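Local structure of N-acetylneuraminic acid (Sialic acid) synthetase (Leptospira borgpetersenii serovar Hardjo-bovis, 6NCS) at residues A[30-35]-A[44-49]; A[59-62]-A[67-70]; A[106-111]-A[128-133]; A[123-128]-A[227-232]; A[196-199]-A[204-207]. The protein probably catalyses the condensation of phosphoenolpyruvate with an N-acylmannosamine or its 6-phosphate to form a sialic acid or its 9-phosphate, using a bound manganese ion. All blocks are in the same frame, centred on the assembly; numbering follows the deposited sequence.

Contact 1: residues A[30-35]-A[44-49]; sequences AEAGLN and LRMIDE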
# COMPACT_ATOMS: atom_id res chain seq x y z
N ALA A 30 16.75 11.88 3.96
CA ALA A 30 17.88 11.06 4.36
C ALA A 30 18.26 11.47 5.78
O ALA A 30 18.67 12.61 6.00
CB ALA A 30 19.05 11.26 3.39
N GLU A 31 18.10 10.57 6.75
CA GLU A 31 18.41 10.88 8.15
C GLU A 31 19.88 10.57 8.37
O GLU A 31 20.26 9.41 8.56
CB GLU A 31 17.48 10.11 9.10
CG GLU A 31 18.01 9.86 10.53
CD GLU A 31 18.08 11.10 11.40
OE1 GLU A 31 17.69 11.01 12.59
OE2 GLU A 31 18.53 12.16 10.92
N ALA A 32 20.73 11.61 8.30
CA ALA A 32 22.14 11.43 8.61
C ALA A 32 22.32 11.14 10.09
O ALA A 32 23.26 10.43 10.47
CB ALA A 32 22.94 12.67 8.22
N GLY A 33 21.45 11.68 10.92
CA GLY A 33 21.41 11.34 12.33
C GLY A 33 22.73 11.65 13.00
O GLY A 33 23.23 12.78 12.94
N LEU A 34 23.32 10.63 13.62
CA LEU A 34 24.61 10.73 14.27
C LEU A 34 25.69 9.93 13.55
O LEU A 34 26.80 9.79 14.07
CB LEU A 34 24.50 10.27 15.72
CG LEU A 34 23.52 11.09 16.56
CD1 LEU A 34 23.63 10.72 18.02
CD2 LEU A 34 23.78 12.57 16.37
N ASN A 35 25.39 9.42 12.35
CA ASN A 35 26.27 8.45 11.71
C ASN A 35 27.61 9.06 11.28
O ASN A 35 28.59 8.32 11.13
CB ASN A 35 25.54 7.83 10.51
CG ASN A 35 26.36 6.78 9.80
OD1 ASN A 35 26.97 7.05 8.78
ND2 ASN A 35 26.37 5.57 10.35
N LEU A 44 29.77 16.57 5.45
CA LEU A 44 29.71 17.25 4.17
C LEU A 44 29.65 16.26 3.02
O LEU A 44 28.88 16.45 2.06
CB LEU A 44 30.92 18.18 4.01
CG LEU A 44 30.93 19.40 4.93
CD1 LEU A 44 32.30 20.09 4.92
CD2 LEU A 44 29.85 20.38 4.53
N ARG A 45 30.43 15.18 3.10
CA ARG A 45 30.36 14.12 2.10
C ARG A 45 28.98 13.48 2.07
O ARG A 45 28.48 13.13 0.99
CB ARG A 45 31.43 13.06 2.39
CG ARG A 45 31.34 11.84 1.50
CD ARG A 45 32.41 10.82 1.85
NE ARG A 45 32.22 9.58 1.10
CZ ARG A 45 32.76 8.42 1.43
NH1 ARG A 45 33.54 8.33 2.51
NH2 ARG A 45 32.53 7.35 0.69
N MET A 46 28.36 13.32 3.24
CA MET A 46 27.02 12.74 3.27
C MET A 46 26.03 13.62 2.51
O MET A 46 25.17 13.11 1.78
CB MET A 46 26.58 12.54 4.72
CG MET A 46 27.41 11.49 5.47
SD MET A 46 26.92 11.33 7.21
CE MET A 46 25.41 10.35 7.04
N ILE A 47 26.17 14.94 2.64
CA ILE A 47 25.32 15.86 1.90
C ILE A 47 25.52 15.68 0.40
O ILE A 47 24.56 15.56 -0.37
CB ILE A 47 25.59 17.31 2.31
CG1 ILE A 47 25.21 17.57 3.77
CG2 ILE A 47 24.84 18.26 1.38
CD1 ILE A 47 25.70 18.94 4.27
N ASP A 48 26.79 15.71 -0.05
CA ASP A 48 27.08 15.55 -1.47
C ASP A 48 26.43 14.30 -2.04
O ASP A 48 25.78 14.35 -3.10
CB ASP A 48 28.59 15.47 -1.71
CG ASP A 48 29.34 16.73 -1.31
OD1 ASP A 48 28.70 17.78 -1.07
OD2 ASP A 48 30.58 16.67 -1.25
N GLU A 49 26.60 13.16 -1.36
CA GLU A 49 26.13 11.91 -1.94
C GLU A 49 24.62 11.74 -1.80
O GLU A 49 24.00 11.06 -2.63
CB GLU A 49 26.90 10.74 -1.33
CG GLU A 49 28.40 10.89 -1.60
CD GLU A 49 29.20 9.63 -1.40
OE1 GLU A 49 28.63 8.52 -1.46
OE2 GLU A 49 30.43 9.74 -1.19
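Ala32, near the C-terminal end of strand 27-33, faces Met46 on helix 40-52 with their CA atoms 7.4 Å apart, with a type II' beta turn from Ala32 to Asn35. The CB bonds of Ala32 and Met46 point at each other, and the methionine spans the gap. Its chain is straight through CG and SD, then bends at the last torsion (chi3 77°), which brings the CE methyl beside the alanine. CE lies 3.6 Å from Ala32 CB and 3.8 Å from Ala32 CA. The same methyl meets Asn35, whose side chain crosses that of Met46 at about a right angle; Asn35 OD1 is 4.0 Å from Met46 CE, a packing distance. Both ends of the Asn35 amide are engaged beyond this contact: OD1 with Thr233 OG1 and ND2 with Ile241 O. Phe60 of strand 57-62 packs on Ala32, and Val234 touches Met46. This is strand-to-helix packing inside the first beta-alpha-beta unit of the TIM barrel, 27-33, 40-52 and 57-62. The chemistry is apolar: the thioether methyl meets the alanine by dispersion alone, and the amide oxygen of Asn35, which is bonded to Thr233, keeps its own hydrogen bond beside it.

Contact 2: residues A[59-62]-A[67-70]; sequences KFQA and ERFG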
# COMPACT_ATOMS: atom_id res chain seq x y z
N LYS A 59 18.82 15.36 6.93
CA LYS A 59 18.46 15.77 8.28
C LYS A 59 19.58 15.40 9.25
O LYS A 59 20.15 14.31 9.17
CB LYS A 59 17.15 15.10 8.71
CG LYS A 59 16.54 15.69 9.98
CD LYS A 59 15.32 14.88 10.42
CE LYS A 59 15.76 13.61 11.11
NZ LYS A 59 16.80 14.02 12.12
N PHE A 60 19.88 16.31 10.18
CA PHE A 60 20.89 16.10 11.22
C PHE A 60 20.21 16.19 12.59
O PHE A 60 18.99 16.34 12.68
CB PHE A 60 22.04 17.11 11.04
CG PHE A 60 22.88 16.85 9.80
CD1 PHE A 60 24.03 16.07 9.87
CD2 PHE A 60 22.50 17.35 8.56
CE1 PHE A 60 24.79 15.81 8.73
CE2 PHE A 60 23.25 17.10 7.42
CZ PHE A 60 24.40 16.33 7.50
N GLN A 61 20.98 16.05 13.66
CA GLN A 61 20.45 16.10 15.02
C GLN A 61 21.20 17.16 15.81
O GLN A 61 22.43 17.19 15.80
CB GLN A 61 20.56 14.75 15.73
CG GLN A 61 19.67 13.68 15.08
CD GLN A 61 19.76 12.32 15.75
OE1 GLN A 61 20.25 12.19 16.87
NE2 GLN A 61 19.29 11.30 15.05
N ALA A 62 20.44 18.00 16.52
CA ALA A 62 20.98 19.13 17.29
C ALA A 62 20.62 18.91 18.75
O ALA A 62 19.46 19.07 19.15
CB ALA A 62 20.42 20.45 16.77
N GLU A 67 21.74 16.45 28.36
CA GLU A 67 20.31 16.75 28.39
C GLU A 67 19.52 15.58 27.81
O GLU A 67 18.46 15.21 28.32
CB GLU A 67 20.05 18.04 27.60
CG GLU A 67 18.70 18.68 27.84
CD GLU A 67 17.58 18.04 27.05
OE1 GLU A 67 17.85 17.35 26.05
OE2 GLU A 67 16.41 18.25 27.45
N ARG A 68 20.05 14.98 26.75
CA ARG A 68 19.30 13.97 26.01
C ARG A 68 19.26 12.64 26.76
O ARG A 68 18.24 11.94 26.73
CB ARG A 68 19.93 13.80 24.63
CG ARG A 68 19.22 12.84 23.72
CD ARG A 68 19.90 12.86 22.37
NE ARG A 68 19.36 11.90 21.42
CZ ARG A 68 19.72 11.85 20.15
NH1 ARG A 68 20.62 12.71 19.68
NH2 ARG A 68 19.18 10.94 19.34
N PHE A 69 20.35 12.26 27.43
CA PHE A 69 20.42 10.93 28.01
C PHE A 69 20.62 10.88 29.52
O PHE A 69 20.55 9.79 30.09
CB PHE A 69 21.53 10.11 27.32
CG PHE A 69 21.20 9.74 25.91
CD1 PHE A 69 20.17 8.85 25.64
CD2 PHE A 69 21.88 10.31 24.85
CE1 PHE A 69 19.85 8.52 24.35
CE2 PHE A 69 21.56 9.99 23.55
CZ PHE A 69 20.54 9.08 23.29
N GLY A 70 20.86 12.02 30.17
CA GLY A 70 20.84 12.05 31.62
C GLY A 70 21.91 11.17 32.22
O GLY A 70 23.10 11.30 31.92
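A two-pronged hydrogen bond between Gln61 and Arg68 ties the C-terminal end of strand 57-62 to the short helix 65-69 that follows it, at the mouth of the TIM barrel on the side where the metal is bound. Gln61 is buried and Arg68 partly exposed; the guanidinium comes end-on, NH1 and NH2 both closing on the single atom OE1. The NH1 bond to Gln61 OE1 is 2.9 Å long and the NH2 bond to Gln61 OE1 is 3.0 Å, each bent, with angles at the hydrogen near 140°. OE1 lies at the guanidinium edge, close to its plane, but the amide is turned 49° against that plane. NH1 is therefore only tilted from the carbonyl plane, while NH2 stands well above it. Arg68 reaches this far because its chain leaves CA with CG anti to the backbone N (chi1 -177°) and runs fully extended to NE. Its charged group also makes cation-pi contacts with Phe108 and Tyr63. On the far end of the same amide, Gln61 NE2 donates to Glu31 OE1. With OE1 accepting from Arg68 and NE2 giving to Glu31, the rotation of the amide is fixed, and the charged donor would be expected to polarise its carbonyl, probably strengthening the NE2 donor toward the glutamate.

Contact 3: residues A[106-111]-A[128-133]; sequences TPFDVP and SCDICN. With CIT (citric acid), chain D.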
# COMPACT_ATOMS: atom_id res chain seq x y z
N THR A 106 16.84 17.84 13.73
CA THR A 106 15.97 17.56 14.87
C THR A 106 16.56 18.24 16.09
O THR A 106 17.62 17.80 16.55
CB THR A 106 15.90 16.05 15.10
OG1 THR A 106 15.37 15.43 13.92
CG2 THR A 106 15.02 15.73 16.29
N PRO A 107 15.93 19.27 16.65
CA PRO A 107 16.38 19.77 17.95
C PRO A 107 15.86 18.88 19.07
O PRO A 107 14.75 18.36 19.01
CB PRO A 107 15.75 21.17 18.03
CG PRO A 107 14.45 20.99 17.31
CD PRO A 107 14.77 20.03 16.14
N PHE A 108 16.68 18.71 20.10
CA PHE A 108 16.28 17.92 21.25
C PHE A 108 16.03 18.77 22.47
O PHE A 108 15.65 18.24 23.52
CB PHE A 108 17.33 16.84 21.54
CG PHE A 108 17.29 15.68 20.58
CD1 PHE A 108 17.78 15.81 19.29
CD2 PHE A 108 16.73 14.47 20.96
CE1 PHE A 108 17.72 14.75 18.40
CE2 PHE A 108 16.68 13.40 20.06
CZ PHE A 108 17.17 13.54 18.79
N ASP A 109 16.23 20.09 22.37
CA ASP A 109 15.88 21.00 23.45
C ASP A 109 15.62 22.37 22.84
O ASP A 109 15.83 22.58 21.64
CB ASP A 109 16.98 21.06 24.53
CG ASP A 109 18.36 21.45 23.99
OD1 ASP A 109 18.46 22.16 22.97
OD2 ASP A 109 19.36 21.05 24.62
N VAL A 110 15.17 23.30 23.67
CA VAL A 110 14.76 24.61 23.20
C VAL A 110 15.97 25.44 22.75
O VAL A 110 15.88 26.13 21.72
CB VAL A 110 13.93 25.34 24.27
CG1 VAL A 110 13.76 26.81 23.92
CG2 VAL A 110 12.57 24.66 24.41
N PRO A 111 17.12 25.42 23.45
CA PRO A 111 18.27 26.17 22.93
C PRO A 111 18.68 25.74 21.53
O PRO A 111 19.01 26.59 20.70
CB PRO A 111 19.37 25.89 23.96
CG PRO A 111 18.62 25.69 25.23
CD PRO A 111 17.38 24.92 24.82
N SER A 128 10.57 10.87 17.86
CA SER A 128 9.49 10.10 18.48
C SER A 128 9.55 10.19 20.00
O SER A 128 8.52 10.35 20.66
CB SER A 128 9.56 8.63 18.06
OG SER A 128 9.29 8.49 16.67
N CYS A 129 10.75 10.10 20.57
CA CYS A 129 10.90 10.15 22.02
C CYS A 129 10.44 11.46 22.63
O CYS A 129 10.31 11.54 23.85
CB CYS A 129 12.36 9.91 22.39
SG CYS A 129 13.47 11.25 21.86
N ASP A 130 10.18 12.49 21.81
CA ASP A 130 9.75 13.78 22.32
C ASP A 130 8.28 14.05 22.03
O ASP A 130 7.83 15.19 22.12
CB ASP A 130 10.63 14.89 21.74
CG ASP A 130 11.97 14.94 22.43
OD1 ASP A 130 11.98 14.65 23.65
OD2 ASP A 130 12.99 15.25 21.78
N ILE A 131 7.51 13.01 21.71
CA ILE A 131 6.09 13.24 21.45
C ILE A 131 5.34 13.61 22.72
O ILE A 131 4.21 14.10 22.63
CB ILE A 131 5.49 12.00 20.74
CG1 ILE A 131 4.11 12.35 20.16
CG2 ILE A 131 5.44 10.81 21.69
CD1 ILE A 131 3.67 11.46 19.03
N CYS A 132 5.94 13.41 23.89
CA CYS A 132 5.38 13.86 25.15
C CYS A 132 6.23 14.95 25.79
O CYS A 132 6.06 15.24 26.97
CB CYS A 132 5.24 12.69 26.12
SG CYS A 132 4.19 11.37 25.49
N ASN A 133 7.13 15.56 25.02
CA ASN A 133 7.99 16.65 25.50
C ASN A 133 7.25 17.97 25.25
O ASN A 133 7.46 18.66 24.26
CB ASN A 133 9.33 16.60 24.78
CG ASN A 133 10.38 17.51 25.39
OD1 ASN A 133 10.07 18.53 26.01
ND2 ASN A 133 11.65 17.14 25.22
C1 CIT D . 14.95 12.15 14.59
O1 CIT D . 15.55 13.14 14.14
O2 CIT D . 13.81 11.91 14.16
C2 CIT D . 15.63 11.29 15.63
C3 CIT D . 15.56 9.79 15.36
O7 CIT D . 16.13 9.47 14.05
C4 CIT D . 16.38 9.13 16.46
C5 CIT D . 16.60 7.65 16.24
O3 CIT D . 17.40 7.06 17.00
O4 CIT D . 16.01 7.00 15.34
C6 CIT D . 14.14 9.27 15.48
O5 CIT D . 13.39 9.68 16.40
O6 CIT D . 13.69 8.41 14.68
O HOH W 1 13.02 16.00 19.20
O HOH W 2 14.27 18.63 25.82
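Phe108 meets Asp130 and Cys129 through ring atoms CD2 and CE2. From CB the side chain leaves with CG anti to the carbonyl carbon (chi1 -75°), which swings the ring toward residues 128-133 although the bond to CB does not aim there. CD2 comes first, 3.9 Å from Asp130 OD2; the two side chains cross at about a right angle, ring and carboxylate planes 69° apart. One atom further, CE2 lies 4.3 Å from Cys129 SG, an oblique sulfur-aromatic contact with the sulfur 5.5 Å from the centroid of the Phe108 ring. CZ at the tip is 4.2 Å from C2 of the bound citrate. These residues belong to two of the loops that follow the strands of a TIM barrel: 108-109, between strand 102-107 and helix 110-118, and the turn after strand 123-126, with Asp109 and Asn133 as N-caps of the helices behind them. Water completes the join. One molecule donates both to Pro107 O and to Asp130 OD2, the latter at 2.7 Å; a second donates to Phe108 O and accepts from Asn133 ND2. That ND2 also bonds Asp130 OD1 at 3.0 Å, almost straight (171°) and from well above the carboxylate plane. Arg288 of the second subunit reaches in from outside, forming a salt bridge with Asp130 OD1 and a hydrogen bond with Phe108 O.

Contact 4: residues A[123-128]-A[227-232]; sequences ILKIAS and IIEKHY. With MN (manganese (II) ion), chain C.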
# COMPACT_ATOMS: atom_id res chain seq x y z
N ILE A 123 12.17 23.99 8.31
CA ILE A 123 11.49 22.80 8.79
C ILE A 123 12.18 22.32 10.06
O ILE A 123 13.41 22.30 10.13
CB ILE A 123 11.51 21.65 7.75
CG1 ILE A 123 10.92 22.08 6.43
CG2 ILE A 123 10.72 20.44 8.27
CD1 ILE A 123 10.82 20.93 5.44
N LEU A 124 11.38 21.89 11.04
CA LEU A 124 11.89 21.22 12.23
C LEU A 124 11.36 19.79 12.28
O LEU A 124 10.18 19.54 12.00
CB LEU A 124 11.44 21.95 13.51
CG LEU A 124 11.84 23.41 13.71
CD1 LEU A 124 11.06 23.99 14.88
CD2 LEU A 124 13.34 23.50 13.97
N LYS A 125 12.23 18.85 12.63
CA LYS A 125 11.80 17.49 12.95
C LYS A 125 11.77 17.34 14.46
O LYS A 125 12.69 17.79 15.15
CB LYS A 125 12.75 16.46 12.35
CG LYS A 125 12.49 15.03 12.79
CD LYS A 125 11.25 14.48 12.15
CE LYS A 125 10.83 13.17 12.82
NZ LYS A 125 11.85 12.10 12.66
N ILE A 126 10.73 16.69 14.99
CA ILE A 126 10.66 16.35 16.41
C ILE A 126 10.67 14.83 16.51
O ILE A 126 9.82 14.16 15.91
CB ILE A 126 9.42 16.94 17.10
CG1 ILE A 126 9.43 18.46 17.01
CG2 ILE A 126 9.39 16.50 18.56
CD1 ILE A 126 10.57 19.12 17.74
N ALA A 127 11.62 14.31 17.29
CA ALA A 127 11.85 12.88 17.40
C ALA A 127 10.70 12.18 18.11
O ALA A 127 9.96 12.79 18.89
CB ALA A 127 13.16 12.62 18.15
N SER A 128 10.57 10.87 17.86
CA SER A 128 9.49 10.10 18.48
C SER A 128 9.55 10.19 20.00
O SER A 128 8.52 10.35 20.66
CB SER A 128 9.56 8.63 18.06
OG SER A 128 9.29 8.49 16.67
N ILE A 227 5.54 11.09 2.89
CA ILE A 227 6.89 11.47 3.27
C ILE A 227 7.56 10.18 3.70
O ILE A 227 6.91 9.34 4.34
CB ILE A 227 6.90 12.50 4.42
CG1 ILE A 227 6.13 13.77 4.06
CG2 ILE A 227 8.33 12.84 4.83
CD1 ILE A 227 4.62 13.72 4.42
N ILE A 228 8.83 10.00 3.34
CA ILE A 228 9.61 8.86 3.80
C ILE A 228 10.88 9.38 4.43
O ILE A 228 11.60 10.19 3.82
CB ILE A 228 9.95 7.88 2.65
CG1 ILE A 228 8.69 7.20 2.12
CG2 ILE A 228 10.97 6.85 3.13
CD1 ILE A 228 8.11 6.14 3.09
N GLU A 229 11.17 8.91 5.65
CA GLU A 229 12.43 9.19 6.31
C GLU A 229 13.18 7.87 6.47
O GLU A 229 12.59 6.87 6.88
CB GLU A 229 12.20 9.85 7.68
CG GLU A 229 13.49 10.25 8.37
CD GLU A 229 13.24 10.92 9.71
OE1 GLU A 229 13.60 10.35 10.75
OE2 GLU A 229 12.67 12.03 9.71
N LYS A 230 14.46 7.86 6.12
CA LYS A 230 15.27 6.65 6.16
C LYS A 230 16.66 7.01 6.67
O LYS A 230 17.27 7.96 6.16
CB LYS A 230 15.35 6.00 4.77
CG LYS A 230 16.30 4.82 4.64
CD LYS A 230 15.78 3.58 5.36
CE LYS A 230 16.90 2.54 5.52
NZ LYS A 230 16.43 1.36 6.33
N HIS A 231 17.15 6.28 7.67
CA HIS A 231 18.51 6.55 8.14
C HIS A 231 19.51 6.29 7.03
O HIS A 231 19.30 5.44 6.15
CB HIS A 231 18.85 5.70 9.36
CG HIS A 231 18.20 6.18 10.62
ND1 HIS A 231 18.92 6.70 11.68
CD2 HIS A 231 16.90 6.22 11.00
CE1 HIS A 231 18.09 7.04 12.65
NE2 HIS A 231 16.86 6.76 12.26
N TYR A 232 20.63 7.01 7.08
CA TYR A 232 21.49 7.15 5.92
C TYR A 232 22.95 7.20 6.35
O TYR A 232 23.29 7.81 7.37
CB TYR A 232 21.06 8.40 5.14
CG TYR A 232 22.08 8.93 4.16
CD1 TYR A 232 22.49 8.16 3.07
CD2 TYR A 232 22.60 10.20 4.29
CE1 TYR A 232 23.42 8.64 2.17
CE2 TYR A 232 23.52 10.70 3.39
CZ TYR A 232 23.93 9.91 2.33
OH TYR A 232 24.85 10.39 1.43
MN MN C . 15.24 7.55 13.56
O HOH W 3 14.58 8.40 11.92
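Lys125 and Glu229 meet head-on across the interior of the barrel, their side chains running in from opposite directions to bridge strands whose closest CA atoms, those of the same two residues, are 10.6 Å apart. Each side chain starts with CG anti to its own backbone N. Beyond that they differ: the glutamate is stretched out, whereas the lysine bends at chi2 (73°) and again at chi4 (-63°), which carries its ammonium to the carboxylate. Lys125 NZ is 3.1 Å from Glu229 OE2, approached on the syn side and 16° out of the carboxylate plane. Lys125 NZ is also 3.1 Å from Glu229 OE1, but that second bond is weak. The folded lysine lays its methylene CD 3.7 Å from Glu229 OE2. The other side of the glutamate's work is toward the metal: a water donates to Glu229 OE1 at 2.5 Å and binds the manganese ion at 2.0 Å, making Glu229 a second-shell residue. Two positions on, His231 NE2 coordinates the same manganese at 2.2 Å, and His210 is another of its ligands. Lys125 NZ in turn donates to the bound citrate, so the buried ammonium links carboxylate and ligand. Strands 123-126 and 227-231 are not neighbours in the sheet. Strand 146-150 pairs with the former, strands 205-209 and 27-33 with the latter; Phe104 and Thr106 of strand 102-107 pack on Lys125, while Ile29 of strand 27-33 and Leu176 of strand 173-178 flank Glu229.

Contact 5: residues A[196-199]-A[204-207]; sequences TLKS and PIGY. With FMT (formic acid), chain F.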
# COMPACT_ATOMS: atom_id res chain seq x y z
N THR A 196 -4.91 4.68 8.86
CA THR A 196 -5.65 5.09 10.05
C THR A 196 -5.43 6.57 10.33
O THR A 196 -6.38 7.31 10.60
CB THR A 196 -5.23 4.25 11.25
OG1 THR A 196 -5.57 2.88 11.00
CG2 THR A 196 -5.92 4.72 12.53
N LEU A 197 -4.18 7.02 10.24
CA LEU A 197 -3.88 8.43 10.46
C LEU A 197 -4.42 9.30 9.34
O LEU A 197 -4.92 10.40 9.59
CB LEU A 197 -2.37 8.63 10.61
CG LEU A 197 -1.71 8.01 11.85
CD1 LEU A 197 -0.21 8.12 11.71
CD2 LEU A 197 -2.18 8.74 13.11
N LYS A 198 -4.32 8.84 8.08
CA LYS A 198 -4.83 9.63 6.96
C LYS A 198 -6.34 9.80 7.04
O LYS A 198 -6.87 10.81 6.59
CB LYS A 198 -4.45 9.00 5.62
CG LYS A 198 -2.99 9.17 5.25
CD LYS A 198 -2.64 8.47 3.94
CE LYS A 198 -2.78 9.42 2.76
NZ LYS A 198 -2.03 8.94 1.56
N SER A 199 -7.04 8.81 7.60
CA SER A 199 -8.47 8.93 7.79
C SER A 199 -8.81 9.85 8.96
O SER A 199 -9.87 10.48 8.96
CB SER A 199 -9.10 7.56 8.01
OG SER A 199 -10.38 7.68 8.60
N PRO A 204 -0.58 16.07 5.91
CA PRO A 204 0.13 14.95 5.28
C PRO A 204 0.65 13.95 6.31
O PRO A 204 1.12 14.32 7.39
CB PRO A 204 1.29 15.63 4.55
CG PRO A 204 0.77 17.02 4.26
CD PRO A 204 0.02 17.37 5.52
N ILE A 205 0.55 12.66 5.96
CA ILE A 205 1.02 11.55 6.79
C ILE A 205 2.12 10.84 6.03
O ILE A 205 1.98 10.56 4.83
CB ILE A 205 -0.12 10.56 7.12
CG1 ILE A 205 -1.31 11.29 7.75
CG2 ILE A 205 0.40 9.45 8.04
CD1 ILE A 205 -0.96 11.99 9.04
N GLY A 206 3.21 10.51 6.72
CA GLY A 206 4.25 9.73 6.09
C GLY A 206 4.76 8.63 7.00
O GLY A 206 4.04 8.15 7.88
N TYR A 207 6.01 8.23 6.81
CA TYR A 207 6.56 7.07 7.49
C TYR A 207 8.05 7.27 7.71
O TYR A 207 8.78 7.64 6.78
CB TYR A 207 6.31 5.79 6.68
CG TYR A 207 7.01 4.58 7.27
CD1 TYR A 207 6.63 4.07 8.52
CD2 TYR A 207 8.08 3.98 6.62
CE1 TYR A 207 7.28 2.99 9.07
CE2 TYR A 207 8.73 2.89 7.17
CZ TYR A 207 8.34 2.41 8.40
OH TYR A 207 9.00 1.34 8.96
C FMT F . -11.36 8.83 11.86
O1 FMT F . -10.95 8.56 12.99
O2 FMT F . -11.18 8.13 10.87
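Ile205 packs into helix 193-200 of a beta-alpha-beta unit of the TIM barrel, formed by strand 173-178, that helix and strand 205-209; Leu197 and Lys198 receive it. The contact across the segments is apolar. The CB of Ile205 is directed toward the helix, where the side chain meets two consecutive residues: CG2 and CD1 touch Leu197, while CB and CG1 touch Lys198 CG. CG2, anti to the backbone N, lies 3.9 Å from Leu197 CB and 4.0 Å from Leu197 CD1, the two side chains crossing at about a right angle; CD1 of Ile205 is 4.0 Å from Leu197 CB. Against the aliphatic root of Lys198, the isoleucine and lysine chains slide past each other in opposite directions. Leu175 of strand 173-178 packs on both Leu197 and Ile205, joining the first strand of the unit to this interface. Polar interactions lie at the margins. The lysine chain bends at chi3 and sends its ammonium away to Gly224 O, while the Ile205 backbone N donates to Glu226 OE1. On the second subunit, Leu271 packs against Leu197, so part of the helix is covered by the dimer partner. Far from the manganese, the arrangement is plain packing of a barrel helix on its strand. Where the lysine passes the isoleucine, Lys198 CG sits 3.7 Å from both CB and CG1 of Ile205.

In the fold
All five contacts share one eight-stranded parallel barrel. Contact 4 is near its middle, centred about 3 Å from the centre of the chain, and carries manganese ligand His231. Contacts 1 and 2 meet through a salt bridge from Glu31 OE2 to Lys59 NZ, 2.8 Å; Lys59 NZ also bonds Thr106 OG1 of contact 3 at 2.7 Å, so a polar chain runs beside the citrate. Contacts 2 and 3, with centres about 8 Å apart, lie together at the interface with the second subunit. Contact 5 is sequentially nested between the segments of contact 4 and joins it by backbone pairing, Tyr207 N to Ile227 O at 2.8 Å, yet stands away from the metal site.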